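Local coordinates for protein glucoamylase (Thermoanaerobacterium thermosaccharolyticum, PDB 1LF9) that hydrolyses terminal alpha-1,4-linked glucose units successively from the non-reducing ends of glucan chains, releasing beta-D-glucose, at residues Ser164-Tyr169 with Ala181-Val186; Lys314-Ala319 with His338-Arg343; Glu435-Ile440 with Trp573-His578. All blocks are in the same frame, centred on the assembly; numbering follows the deposited sequence.

How the contacts relate
Contacts 2 and 3 build two parts of one active site, while contact 1 belongs to the N-terminal domain. The centres of contacts 2 and 3 lie 21 Å apart, yet both touch the same bound AC1 unit, and they meet directly where W341 NE1 stands 2.8 Å from E438 OE2, a probable hydrogen bond to the likely catalytic proton donor. R343 of contact 2 also packs on the backbone oxygen of R436 in contact 3. Contact 1 comes first along the chain; its centre is 27 Å from that of contact 2 and 40 Å from that of contact 3, and even its nearest atoms stay about 12 and 24 Å away.

Contact 1: Ser164-Tyr169 with Ala181-Val186; sequences SYNEGY and AKRDNV
Y169 and K182 both carry CG between the backbone N and the carbonyl carbon (chi1 52° and 63°), which brings the lysine's CG to the edge of the tyrosine ring, in its plane, 3.6 Å from Y169 CE2. Bends at chi2 and chi3 then fold the lysine chain alongside E167, whose extended side chain points the same way; E167 CB meets K182 CG at 3.8 Å. The carboxylate's salt bridge goes to R16, and Y169 OH bonds D254. Between the backbones, E167 and K182 form a hydrogen-bonded antiparallel pair: E167 N gives to K182 O at 2.8 Å, and K182 N returns a bond to E167 O at 2.7 Å. That second oxygen also takes a CA-H contact from A181. Further back, R183 CG lies 3.4 Å from Y165 O while its guanidinium reaches I159 O. N166 ND2 donates to S164 O at 3.0 Å from above that carbonyl's plane, and to Q162 O, while OD1 accepts from I159 N. With an alanine here the amide is gone, and I159 N and Q162 O would probably lose their bonds to this side chain and S164 O one of its two, freeing the bend before the strand to shift. Strands 166-173 and 177-183 form a beta hairpin, and the type II' turn R183-V186 carries the second strand on into 186-192 of the same antiparallel sheet, in the N-terminal beta-sandwich domain.

Contact 2: Lys314-Ala319 with His338-Arg343; sequences KGAYIA and HLVWSR. With AC1 (4,6-dideoxy-4-{[(1S,4R,5S,6S)-4,5,6-trihydroxy-3-(hydroxymethyl)cyclohex-2-en-1-yl]amino}-alpha-D-glucopyranose), chain C.
This contact forms part of the wall of the glucoamylase active-site pocket, where A319 and W341 pack together beside the valienamine ring of AC1. The methyl CB of A319 lies 3.6 Å from W341 CE3, and it also touches the ligand's hydroxymethyl oxygen O6B. AC1 C6B sits over the centre of one indole face, 3.5 Å above the plane, a hydrophobic platform for that end of the inhibitor. With CG beside the backbone N (chi1 -88°), W341 turns its indole under the ligand and lets NE1 bond the carboxylate of E438. R343 meets the same ring at its O4 and O3B hydroxyls: NH2 donates to AC1 O4 at 2.7 Å with an N-H...O angle of 158°, and NE adds weak bonds to O4 and O3B. O4 lies at the guanidinium edge, near its plane, while O3B stands out of that plane. D396 and Q394 hold NH1 of the same group, which should fix its rotation.

Behind this surface the two backbones are tied by A319 N donating to L339 O at 3.1 Å, an oxygen also approached by the CA-H of I318. A water bridges them a second time, giving to Y317 O and accepting from W341 N. I318 crosses H338, with I318 CG2 3.5 Å from H338 C and I318 CD1 against H338 CB. Farther along, A316 CB meets V340 CG2 at 4.0 Å.

W341 is the N-cap of helix 342-355. A316 and V340 both rest on Y367 of helix 358-375, and W341 and R343 pack against helix 395-407. At the opposite end of the 338-343 segment, H338 meets Y63 of strand 58-63 edge-to-face, reaching the N-terminal domain.

Contact 3: Glu435-Ile440 with Trp573-His578; sequences ERWEEI and WYRYNH. With AC1 (4,6-dideoxy-4-{[(1S,4R,5S,6S)-4,5,6-trihydroxy-3-(hydroxymethyl)cyclohex-2-en-1-yl]amino}-alpha-D-glucopyranose), chain C; GLC (alpha-D-glucopyranose), chain B.
E439 and R575 meet beside the glucose-like ring of AC1, at its O2 and O3 hydroxyls. E439 OE2 accepts from AC1 O2 at 2.7 Å and forms a salt bridge to R575 NH1 at 3.1 Å, a weak bond (N-H...O 132°). R575 NH2 donates almost straight to AC1 O3 (2.8 Å, 176°), and that hydroxyl gives its proton to W437 O. E438 OE1, of the probable proton donor, takes the inter-ring N4A at 2.5 Å, while E438 O receives GLC O6. R436 O accepts from AC1 O3B. E435-I440, with its type I turn E435-E438, lies in the loop between helices 414-428 and 445-464 of the (alpha/alpha)6 barrel of family 15; R575 comes from a second loop, after strand 570-573. Outward, the W437 indole supports R575: CD lies over the six-membered ring, CZ over the five-membered ring in a cation-pi contact (4.5 Å to its centroid), and R436 CG lies on the opposite face. D579 grips R575 NE. Y576 OH comes 2.6 Å from E439 OE1, a weak, unsettled bond, and R504 also pairs with that oxygen. E435, probably the catalytic base, takes the amides of E439 and I440 on OE1 and that of W437 on OE2.

Contact 1: Ser164-Tyr169 with Ala181-Val186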
loop_
_atom_site.group_PDB
_atom_site.type_symbol
_atom_site.label_atom_id
_atom_site.label_comp_id
_atom_site.label_asym_id
_atom_site.label_seq_id
_atom_site.Cartn_x
_atom_site.Cartn_y
_atom_site.Cartn_z
ATOM N N SER A 164 -4.607 -6.719 21.014
ATOM C CA SER A 164 -5.122 -7.193 22.291
ATOM C C SER A 164 -5.186 -8.714 22.339
ATOM O O SER A 164 -5.225 -9.390 21.306
ATOM C CB SER A 164 -6.517 -6.620 22.562
ATOM O OG SER A 164 -7.490 -7.257 21.755
ATOM N N TYR A 165 -5.187 -9.231 23.561
ATOM C CA TYR A 165 -5.261 -10.656 23.823
ATOM C C TYR A 165 -4.257 -11.528 23.071
ATOM O O TYR A 165 -4.609 -12.584 22.540
ATOM C CB TYR A 165 -6.670 -11.164 23.550
ATOM C CG TYR A 165 -7.058 -12.310 24.452
ATOM C CD1 TYR A 165 -7.264 -12.105 25.817
ATOM C CD2 TYR A 165 -7.223 -13.594 23.944
ATOM C CE1 TYR A 165 -7.633 -13.156 26.659
ATOM C CE2 TYR A 165 -7.591 -14.657 24.776
ATOM C CZ TYR A 165 -7.797 -14.427 26.132
ATOM O OH TYR A 165 -8.190 -15.459 26.951
ATOM N N ASN A 166 -3.011 -11.079 23.013
ATOM C CA ASN A 166 -1.976 -11.870 22.372
ATOM C C ASN A 166 -1.360 -12.698 23.491
ATOM O O ASN A 166 -1.086 -12.180 24.576
ATOM C CB ASN A 166 -0.904 -10.975 21.745
ATOM C CG ASN A 166 -1.261 -10.522 20.335
ATOM O OD1 ASN A 166 -0.417 -10.555 19.437
ATOM N ND2 ASN A 166 -2.504 -10.088 20.136
ATOM N N GLU A 167 -1.149 -13.983 23.241
ATOM C CA GLU A 167 -0.561 -14.831 24.266
ATOM C C GLU A 167 0.936 -14.985 24.043
ATOM O O GLU A 167 1.381 -15.341 22.948
ATOM C CB GLU A 167 -1.231 -16.208 24.290
ATOM C CG GLU A 167 -0.901 -17.008 25.549
ATOM C CD GLU A 167 -1.707 -18.287 25.657
ATOM O OE1 GLU A 167 -2.926 -18.240 25.383
ATOM O OE2 GLU A 167 -1.132 -19.332 26.031
ATOM N N GLY A 168 1.707 -14.703 25.087
ATOM C CA GLY A 168 3.148 -14.819 24.996
ATOM C C GLY A 168 3.727 -15.749 26.046
ATOM O O GLY A 168 3.294 -15.768 27.199
ATOM N N TYR A 169 4.714 -16.529 25.629
ATOM C CA TYR A 169 5.395 -17.463 26.509
ATOM C C TYR A 169 6.736 -17.823 25.895
ATOM O O TYR A 169 7.037 -17.437 24.765
ATOM C CB TYR A 169 4.547 -18.711 26.715
ATOM C CG TYR A 169 4.075 -19.349 25.432
ATOM C CD1 TYR A 169 4.753 -20.433 24.878
ATOM C CD2 TYR A 169 2.922 -18.899 24.797
ATOM C CE1 TYR A 169 4.284 -21.061 23.727
ATOM C CE2 TYR A 169 2.446 -19.513 23.648
ATOM C CZ TYR A 169 3.128 -20.594 23.121
ATOM O OH TYR A 169 2.631 -21.217 22.002
ATOM N N ALA A 181 4.611 -16.352 20.608
ATOM C CA ALA A 181 3.443 -15.484 20.671
ATOM C C ALA A 181 2.357 -16.186 19.871
ATOM O O ALA A 181 2.620 -16.725 18.797
ATOM C CB ALA A 181 3.757 -14.122 20.064
ATOM N N LYS A 182 1.136 -16.198 20.391
ATOM C CA LYS A 182 0.059 -16.862 19.677
ATOM C C LYS A 182 -1.300 -16.226 19.900
ATOM O O LYS A 182 -1.526 -15.516 20.879
ATOM C CB LYS A 182 0.003 -18.339 20.070
ATOM C CG LYS A 182 -0.311 -18.580 21.534
ATOM C CD LYS A 182 -1.763 -18.978 21.749
ATOM C CE LYS A 182 -2.015 -20.405 21.269
ATOM N NZ LYS A 182 -3.414 -20.848 21.524
ATOM N N ARG A 183 -2.197 -16.490 18.960
ATOM C CA ARG A 183 -3.562 -15.995 19.000
ATOM C C ARG A 183 -4.290 -16.802 17.928
ATOM O O ARG A 183 -3.905 -16.781 16.755
ATOM C CB ARG A 183 -3.607 -14.500 18.677
ATOM C CG ARG A 183 -4.766 -13.775 19.333
ATOM C CD ARG A 183 -5.317 -12.688 18.431
ATOM N NE ARG A 183 -6.753 -12.866 18.261
ATOM C CZ ARG A 183 -7.448 -12.425 17.221
ATOM N NH1 ARG A 183 -8.754 -12.640 17.163
ATOM N NH2 ARG A 183 -6.837 -11.780 16.238
ATOM N N ASP A 184 -5.330 -17.524 18.336
ATOM C CA ASP A 184 -6.076 -18.372 17.412
ATOM C C ASP A 184 -5.144 -19.396 16.782
ATOM O O ASP A 184 -4.423 -20.095 17.485
ATOM C CB ASP A 184 -6.745 -17.546 16.310
ATOM C CG ASP A 184 -8.176 -17.201 16.640
ATOM O OD1 ASP A 184 -8.917 -18.118 17.057
ATOM O OD2 ASP A 184 -8.569 -16.026 16.478
ATOM N N ASN A 185 -5.144 -19.470 15.457
ATOM C CA ASN A 185 -4.306 -20.433 14.758
ATOM C C ASN A 185 -2.975 -19.900 14.233
ATOM O O ASN A 185 -2.333 -20.546 13.406
ATOM C CB ASN A 185 -5.091 -21.053 13.604
ATOM C CG ASN A 185 -5.937 -20.033 12.854
ATOM O OD1 ASN A 185 -5.438 -18.998 12.401
ATOM N ND2 ASN A 185 -7.228 -20.326 12.718
ATOM N N VAL A 186 -2.546 -18.736 14.708
ATOM C CA VAL A 186 -1.286 -18.182 14.235
ATOM C C VAL A 186 -0.239 -18.086 15.339
ATOM O O VAL A 186 -0.459 -17.461 16.381
ATOM C CB VAL A 186 -1.499 -16.793 13.580
ATOM C CG1 VAL A 186 -0.163 -16.225 13.107
ATOM C CG2 VAL A 186 -2.456 -16.918 12.398
#

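Contact 2: Lys314-Ala319 with His338-Arg343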
loop_
_atom_site.group_PDB
_atom_site.type_symbol
_atom_site.label_atom_id
_atom_site.label_comp_id
_atom_site.label_asym_id
_atom_site.label_seq_id
_atom_site.Cartn_x
_atom_site.Cartn_y
_atom_site.Cartn_z
ATOM N N LYS A 314 -4.198 -15.918 -5.675
ATOM C CA LYS A 314 -3.440 -15.211 -6.693
ATOM C C LYS A 314 -4.291 -14.169 -7.411
ATOM O O LYS A 314 -5.498 -14.342 -7.573
ATOM C CB LYS A 314 -2.851 -16.211 -7.694
ATOM C CG LYS A 314 -1.908 -17.214 -7.044
ATOM C CD LYS A 314 -1.276 -18.153 -8.061
ATOM C CE LYS A 314 -0.338 -19.137 -7.380
ATOM N NZ LYS A 314 0.554 -19.820 -8.362
ATOM N N GLY A 315 -3.649 -13.081 -7.828
ATOM C CA GLY A 315 -4.364 -12.022 -8.515
ATOM C C GLY A 315 -4.892 -10.954 -7.573
ATOM O O GLY A 315 -5.193 -9.838 -8.003
ATOM N N ALA A 316 -5.006 -11.296 -6.291
ATOM C CA ALA A 316 -5.505 -10.355 -5.294
ATOM C C ALA A 316 -4.428 -9.344 -4.911
ATOM O O ALA A 316 -3.673 -9.559 -3.966
ATOM C CB ALA A 316 -5.986 -11.106 -4.053
ATOM N N TYR A 317 -4.366 -8.244 -5.652
ATOM C CA TYR A 317 -3.395 -7.191 -5.389
ATOM C C TYR A 317 -4.024 -6.128 -4.501
ATOM O O TYR A 317 -5.078 -5.582 -4.824
ATOM C CB TYR A 317 -2.921 -6.582 -6.713
ATOM C CG TYR A 317 -1.936 -7.464 -7.443
ATOM C CD1 TYR A 317 -0.587 -7.466 -7.093
ATOM C CD2 TYR A 317 -2.361 -8.340 -8.442
ATOM C CE1 TYR A 317 0.316 -8.321 -7.714
ATOM C CE2 TYR A 317 -1.462 -9.204 -9.070
ATOM C CZ TYR A 317 -0.126 -9.190 -8.698
ATOM O OH TYR A 317 0.763 -10.053 -9.296
ATOM N N ILE A 318 -3.376 -5.845 -3.374
ATOM C CA ILE A 318 -3.888 -4.858 -2.434
ATOM C C ILE A 318 -3.478 -3.464 -2.856
ATOM O O ILE A 318 -2.577 -3.302 -3.671
ATOM C CB ILE A 318 -3.365 -5.109 -1.005
ATOM C CG1 ILE A 318 -1.833 -5.153 -1.007
ATOM C CG2 ILE A 318 -3.957 -6.405 -0.454
ATOM C CD1 ILE A 318 -1.223 -5.232 0.387
ATOM N N ALA A 319 -4.141 -2.462 -2.292
ATOM C CA ALA A 319 -3.850 -1.071 -2.612
ATOM C C ALA A 319 -2.535 -0.588 -1.996
ATOM O O ALA A 319 -1.769 0.145 -2.634
ATOM C CB ALA A 319 -4.999 -0.187 -2.143
ATOM N N HIS A 338 -4.611 -2.788 2.967
ATOM C CA HIS A 338 -4.255 -4.112 2.485
ATOM C C HIS A 338 -5.554 -4.869 2.213
ATOM O O HIS A 338 -5.871 -5.888 2.830
ATOM C CB HIS A 338 -3.333 -4.844 3.475
ATOM C CG HIS A 338 -3.864 -4.931 4.870
ATOM N ND1 HIS A 338 -4.892 -5.780 5.226
ATOM C CD2 HIS A 338 -3.493 -4.290 6.003
ATOM C CE1 HIS A 338 -5.131 -5.657 6.520
ATOM N NE2 HIS A 338 -4.296 -4.760 7.015
ATOM N N LEU A 339 -6.302 -4.297 1.274
ATOM C CA LEU A 339 -7.584 -4.791 0.799
ATOM C C LEU A 339 -7.528 -4.664 -0.721
ATOM O O LEU A 339 -6.663 -3.970 -1.263
ATOM C CB LEU A 339 -8.714 -3.917 1.341
ATOM C CG LEU A 339 -9.534 -4.346 2.561
ATOM C CD1 LEU A 339 -8.732 -5.263 3.476
ATOM C CD2 LEU A 339 -9.992 -3.088 3.293
ATOM N N VAL A 340 -8.452 -5.316 -1.413
ATOM C CA VAL A 340 -8.458 -5.260 -2.864
ATOM C C VAL A 340 -9.533 -4.352 -3.443
ATOM O O VAL A 340 -10.722 -4.560 -3.216
ATOM C CB VAL A 340 -8.637 -6.668 -3.479
ATOM C CG1 VAL A 340 -8.610 -6.575 -5.010
ATOM C CG2 VAL A 340 -7.541 -7.603 -2.978
ATOM N N TRP A 341 -9.099 -3.341 -4.187
ATOM C CA TRP A 341 -10.011 -2.414 -4.861
ATOM C C TRP A 341 -9.857 -2.681 -6.357
ATOM O O TRP A 341 -8.740 -2.717 -6.881
ATOM C CB TRP A 341 -9.626 -0.956 -4.619
ATOM C CG TRP A 341 -10.182 -0.287 -3.403
ATOM C CD1 TRP A 341 -11.280 0.527 -3.346
ATOM C CD2 TRP A 341 -9.580 -0.236 -2.105
ATOM N NE1 TRP A 341 -11.387 1.097 -2.101
ATOM C CE2 TRP A 341 -10.358 0.647 -1.319
ATOM C CE3 TRP A 341 -8.456 -0.846 -1.532
ATOM C CZ2 TRP A 341 -10.045 0.940 0.015
ATOM C CZ3 TRP A 341 -8.143 -0.557 -0.205
ATOM C CH2 TRP A 341 -8.938 0.331 0.553
ATOM N N SER A 342 -10.985 -2.859 -7.029
ATOM C CA SER A 342 -11.014 -3.099 -8.455
ATOM C C SER A 342 -10.304 -1.968 -9.212
ATOM O O SER A 342 -9.583 -2.207 -10.177
ATOM C CB SER A 342 -12.473 -3.204 -8.898
ATOM O OG SER A 342 -12.614 -2.988 -10.290
ATOM N N ARG A 343 -10.515 -0.732 -8.768
ATOM C CA ARG A 343 -9.890 0.416 -9.412
ATOM C C ARG A 343 -8.370 0.348 -9.316
ATOM O O ARG A 343 -7.677 0.369 -10.334
ATOM C CB ARG A 343 -10.403 1.720 -8.780
ATOM C CG ARG A 343 -9.651 2.984 -9.212
ATOM C CD ARG A 343 -10.254 4.253 -8.580
ATOM N NE ARG A 343 -10.606 4.028 -7.184
ATOM C CZ ARG A 343 -11.830 3.735 -6.747
ATOM N NH1 ARG A 343 -12.849 3.648 -7.591
ATOM N NH2 ARG A 343 -12.024 3.470 -5.463
HETATM C C1 AC1 C . -12.074 7.244 3.050
HETATM O O2 AC1 C . -12.785 9.336 2.076
HETATM C C2 AC1 C . -11.779 8.324 1.986
HETATM C C4A AC1 C . -8.794 4.249 -3.789
HETATM C C3 AC1 C . -11.715 7.692 0.562
HETATM O O3 AC1 C . -11.443 8.735 -0.384
HETATM C C4 AC1 C . -10.596 6.623 0.553
HETATM N N4A AC1 C . -10.474 6.006 -0.806
HETATM C C5 AC1 C . -10.972 5.506 1.640
HETATM O O5 AC1 C . -11.095 6.152 2.988
HETATM C C6 AC1 C . -9.947 4.398 1.761
HETATM C C1B AC1 C . -9.090 6.155 -1.370
HETATM C C2B AC1 C . -9.114 6.680 -2.841
HETATM O O2B AC1 C . -9.867 7.872 -2.855
HETATM C C3B AC1 C . -9.654 5.603 -3.820
HETATM O O3B AC1 C . -9.658 6.096 -5.137
HETATM O O4 AC1 C . -9.659 3.226 -4.243
HETATM C C5B AC1 C . -8.171 3.943 -2.383
HETATM C C7B AC1 C . -8.326 4.815 -1.291
HETATM C C6B AC1 C . -7.363 2.661 -2.205
HETATM O O6B AC1 C . -5.994 2.906 -2.567
HETATM O O HOH W 1 -6.564 -3.093 -4.830
#

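Contact 3: Glu435-Ile440 with Trp573-His578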
loop_
_atom_site.group_PDB
_atom_site.type_symbol
_atom_site.label_atom_id
_atom_site.label_comp_id
_atom_site.label_asym_id
_atom_site.label_seq_id
_atom_site.Cartn_x
_atom_site.Cartn_y
_atom_site.Cartn_z
ATOM N N GLU A 435 -18.249 8.252 -6.657
ATOM C CA GLU A 435 -17.206 8.372 -7.667
ATOM C C GLU A 435 -15.926 7.712 -7.150
ATOM O O GLU A 435 -15.951 7.062 -6.097
ATOM C CB GLU A 435 -16.986 9.844 -8.049
ATOM C CG GLU A 435 -17.207 10.836 -6.918
ATOM C CD GLU A 435 -16.354 10.521 -5.713
ATOM O OE1 GLU A 435 -16.868 9.911 -4.751
ATOM O OE2 GLU A 435 -15.158 10.878 -5.733
ATOM N N ARG A 436 -14.811 7.868 -7.861
ATOM C CA ARG A 436 -13.608 7.166 -7.442
ATOM C C ARG A 436 -13.017 7.487 -6.078
ATOM O O ARG A 436 -12.247 6.689 -5.546
ATOM C CB ARG A 436 -12.519 7.238 -8.530
ATOM C CG ARG A 436 -11.926 8.599 -8.804
ATOM C CD ARG A 436 -10.850 8.459 -9.863
ATOM N NE ARG A 436 -10.068 9.678 -10.024
ATOM C CZ ARG A 436 -8.953 9.753 -10.739
ATOM N NH1 ARG A 436 -8.297 10.903 -10.832
ATOM N NH2 ARG A 436 -8.491 8.675 -11.357
ATOM N N TRP A 437 -13.372 8.631 -5.500
ATOM C CA TRP A 437 -12.853 8.975 -4.178
ATOM C C TRP A 437 -13.723 8.319 -3.090
ATOM O O TRP A 437 -13.482 8.487 -1.901
ATOM C CB TRP A 437 -12.808 10.491 -3.994
ATOM C CG TRP A 437 -11.913 11.216 -4.974
ATOM C CD1 TRP A 437 -12.073 12.494 -5.419
ATOM C CD2 TRP A 437 -10.703 10.729 -5.589
ATOM N NE1 TRP A 437 -11.050 12.835 -6.262
ATOM C CE2 TRP A 437 -10.194 11.774 -6.386
ATOM C CE3 TRP A 437 -10.002 9.513 -5.541
ATOM C CZ2 TRP A 437 -9.012 11.647 -7.132
ATOM C CZ3 TRP A 437 -8.826 9.386 -6.284
ATOM C CH2 TRP A 437 -8.345 10.452 -7.067
ATOM N N GLU A 438 -14.742 7.576 -3.525
ATOM C CA GLU A 438 -15.626 6.818 -2.629
ATOM C C GLU A 438 -16.438 7.646 -1.642
ATOM O O GLU A 438 -16.713 7.187 -0.535
ATOM C CB GLU A 438 -14.784 5.807 -1.844
ATOM C CG GLU A 438 -13.709 5.141 -2.681
ATOM C CD GLU A 438 -13.085 3.945 -1.994
ATOM O OE1 GLU A 438 -12.111 4.121 -1.230
ATOM O OE2 GLU A 438 -13.586 2.823 -2.207
ATOM N N GLU A 439 -16.864 8.840 -2.032
ATOM C CA GLU A 439 -17.591 9.665 -1.081
ATOM C C GLU A 439 -18.942 10.223 -1.493
ATOM O O GLU A 439 -19.772 10.483 -0.633
ATOM C CB GLU A 439 -16.690 10.820 -0.657
ATOM C CG GLU A 439 -15.251 10.395 -0.446
ATOM C CD GLU A 439 -14.308 11.563 -0.310
ATOM O OE1 GLU A 439 -14.414 12.523 -1.110
ATOM O OE2 GLU A 439 -13.439 11.505 0.582
ATOM N N ILE A 440 -19.181 10.408 -2.787
ATOM C CA ILE A 440 -20.437 11.008 -3.198
ATOM C C ILE A 440 -20.979 10.457 -4.513
ATOM O O ILE A 440 -20.214 10.062 -5.393
ATOM C CB ILE A 440 -20.262 12.555 -3.279
ATOM C CG1 ILE A 440 -21.597 13.229 -3.597
ATOM C CG2 ILE A 440 -19.181 12.904 -4.306
ATOM C CD1 ILE A 440 -21.531 14.748 -3.581
ATOM N N TRP A 573 -1.485 18.201 -7.118
ATOM C CA TRP A 573 -2.852 18.684 -6.982
ATOM C C TRP A 573 -3.595 18.022 -5.822
ATOM O O TRP A 573 -3.196 16.961 -5.334
ATOM C CB TRP A 573 -3.624 18.397 -8.276
ATOM C CG TRP A 573 -3.221 19.232 -9.449
ATOM C CD1 TRP A 573 -3.890 20.308 -9.952
ATOM C CD2 TRP A 573 -2.028 19.098 -10.237
ATOM N NE1 TRP A 573 -3.192 20.857 -10.997
ATOM C CE2 TRP A 573 -2.044 20.137 -11.194
ATOM C CE3 TRP A 573 -0.948 18.202 -10.227
ATOM C CZ2 TRP A 573 -1.018 20.312 -12.131
ATOM C CZ3 TRP A 573 0.075 18.375 -11.162
ATOM C CH2 TRP A 573 0.030 19.424 -12.099
ATOM N N TYR A 574 -4.673 18.669 -5.392
ATOM C CA TYR A 574 -5.551 18.154 -4.345
ATOM C C TYR A 574 -6.579 17.365 -5.147
ATOM O O TYR A 574 -6.723 17.585 -6.351
ATOM C CB TYR A 574 -6.295 19.292 -3.633
ATOM C CG TYR A 574 -5.461 20.144 -2.709
ATOM C CD1 TYR A 574 -5.127 19.699 -1.435
ATOM C CD2 TYR A 574 -5.015 21.412 -3.106
ATOM C CE1 TYR A 574 -4.375 20.481 -0.572
ATOM C CE2 TYR A 574 -4.255 22.209 -2.245
ATOM C CZ TYR A 574 -3.940 21.731 -0.980
ATOM O OH TYR A 574 -3.184 22.491 -0.122
ATOM N N ARG A 575 -7.300 16.465 -4.493
ATOM C CA ARG A 575 -8.317 15.690 -5.179
ATOM C C ARG A 575 -9.487 16.591 -5.572
ATOM O O ARG A 575 -10.129 16.381 -6.603
ATOM C CB ARG A 575 -8.802 14.553 -4.284
ATOM C CG ARG A 575 -7.698 13.608 -3.859
ATOM C CD ARG A 575 -8.273 12.380 -3.188
ATOM N NE ARG A 575 -9.124 12.723 -2.063
ATOM C CZ ARG A 575 -9.865 11.855 -1.383
ATOM N NH1 ARG A 575 -10.608 12.252 -0.381
ATOM N NH2 ARG A 575 -9.865 10.585 -1.701
ATOM N N TYR A 576 -9.746 17.600 -4.745
ATOM C CA TYR A 576 -10.822 18.566 -4.984
ATOM C C TYR A 576 -10.807 19.605 -3.867
ATOM O O TYR A 576 -10.276 19.349 -2.788
ATOM C CB TYR A 576 -12.195 17.859 -5.046
ATOM C CG TYR A 576 -12.539 17.027 -3.828
ATOM C CD1 TYR A 576 -13.117 17.607 -2.699
ATOM C CD2 TYR A 576 -12.232 15.669 -3.785
ATOM C CE1 TYR A 576 -13.378 16.856 -1.553
ATOM C CE2 TYR A 576 -12.486 14.909 -2.643
ATOM C CZ TYR A 576 -13.058 15.507 -1.530
ATOM O OH TYR A 576 -13.303 14.750 -0.400
ATOM N N ASN A 577 -11.381 20.773 -4.126
ATOM C CA ASN A 577 -11.408 21.824 -3.126
ATOM C C ASN A 577 -12.242 21.418 -1.918
ATOM O O ASN A 577 -13.346 20.886 -2.063
ATOM C CB ASN A 577 -11.956 23.136 -3.714
ATOM C CG ASN A 577 -12.701 22.938 -5.026
ATOM O OD1 ASN A 577 -13.470 22.002 -5.187
ATOM N ND2 ASN A 577 -12.473 23.835 -5.969
ATOM N N HIS A 578 -11.689 21.666 -0.731
ATOM C CA HIS A 578 -12.332 21.377 0.554
ATOM C C HIS A 578 -12.205 19.924 1.007
ATOM O O HIS A 578 -12.861 19.495 1.959
ATOM C CB HIS A 578 -13.804 21.810 0.516
ATOM C CG HIS A 578 -13.987 23.248 0.139
ATOM N ND1 HIS A 578 -13.517 24.286 0.916
ATOM C CD2 HIS A 578 -14.520 23.821 -0.967
ATOM C CE1 HIS A 578 -13.745 25.434 0.303
ATOM N NE2 HIS A 578 -14.352 25.181 -0.843
HETATM C C1 AC1 C . -12.074 7.244 3.050
HETATM O O2 AC1 C . -12.785 9.336 2.076
HETATM C C2 AC1 C . -11.779 8.324 1.986
HETATM C C4A AC1 C . -8.794 4.249 -3.789
HETATM C C3 AC1 C . -11.715 7.692 0.562
HETATM O O3 AC1 C . -11.443 8.735 -0.384
HETATM C C4 AC1 C . -10.596 6.623 0.553
HETATM N N4A AC1 C . -10.474 6.006 -0.806
HETATM C C5 AC1 C . -10.972 5.506 1.640
HETATM O O5 AC1 C . -11.095 6.152 2.988
HETATM C C6 AC1 C . -9.947 4.398 1.761
HETATM C C1B AC1 C . -9.090 6.155 -1.370
HETATM C C2B AC1 C . -9.114 6.680 -2.841
HETATM O O2B AC1 C . -9.867 7.872 -2.855
HETATM C C3B AC1 C . -9.654 5.603 -3.820
HETATM O O3B AC1 C . -9.658 6.096 -5.137
HETATM O O4 AC1 C . -9.659 3.226 -4.243
HETATM C C5B AC1 C . -8.171 3.943 -2.383
HETATM C C7B AC1 C . -8.326 4.815 -1.291
HETATM C C6B AC1 C . -7.363 2.661 -2.205
HETATM O O6B AC1 C . -5.994 2.906 -2.567
HETATM C C1 GLC B . -16.225 4.888 5.509
HETATM C C2 GLC B . -14.822 5.175 6.145
HETATM C C3 GLC B . -14.130 6.267 5.263
HETATM C C4 GLC B . -13.943 5.682 3.804
HETATM C C5 GLC B . -15.320 5.379 3.250
HETATM C C6 GLC B . -15.195 4.748 1.849
HETATM O O2 GLC B . -15.006 5.632 7.474
HETATM O O3 GLC B . -12.881 6.540 5.836
HETATM O O4 GLC B . -13.340 6.635 2.856
HETATM O O5 GLC B . -16.023 4.425 4.144
HETATM O O6 GLC B . -16.392 4.910 1.138
#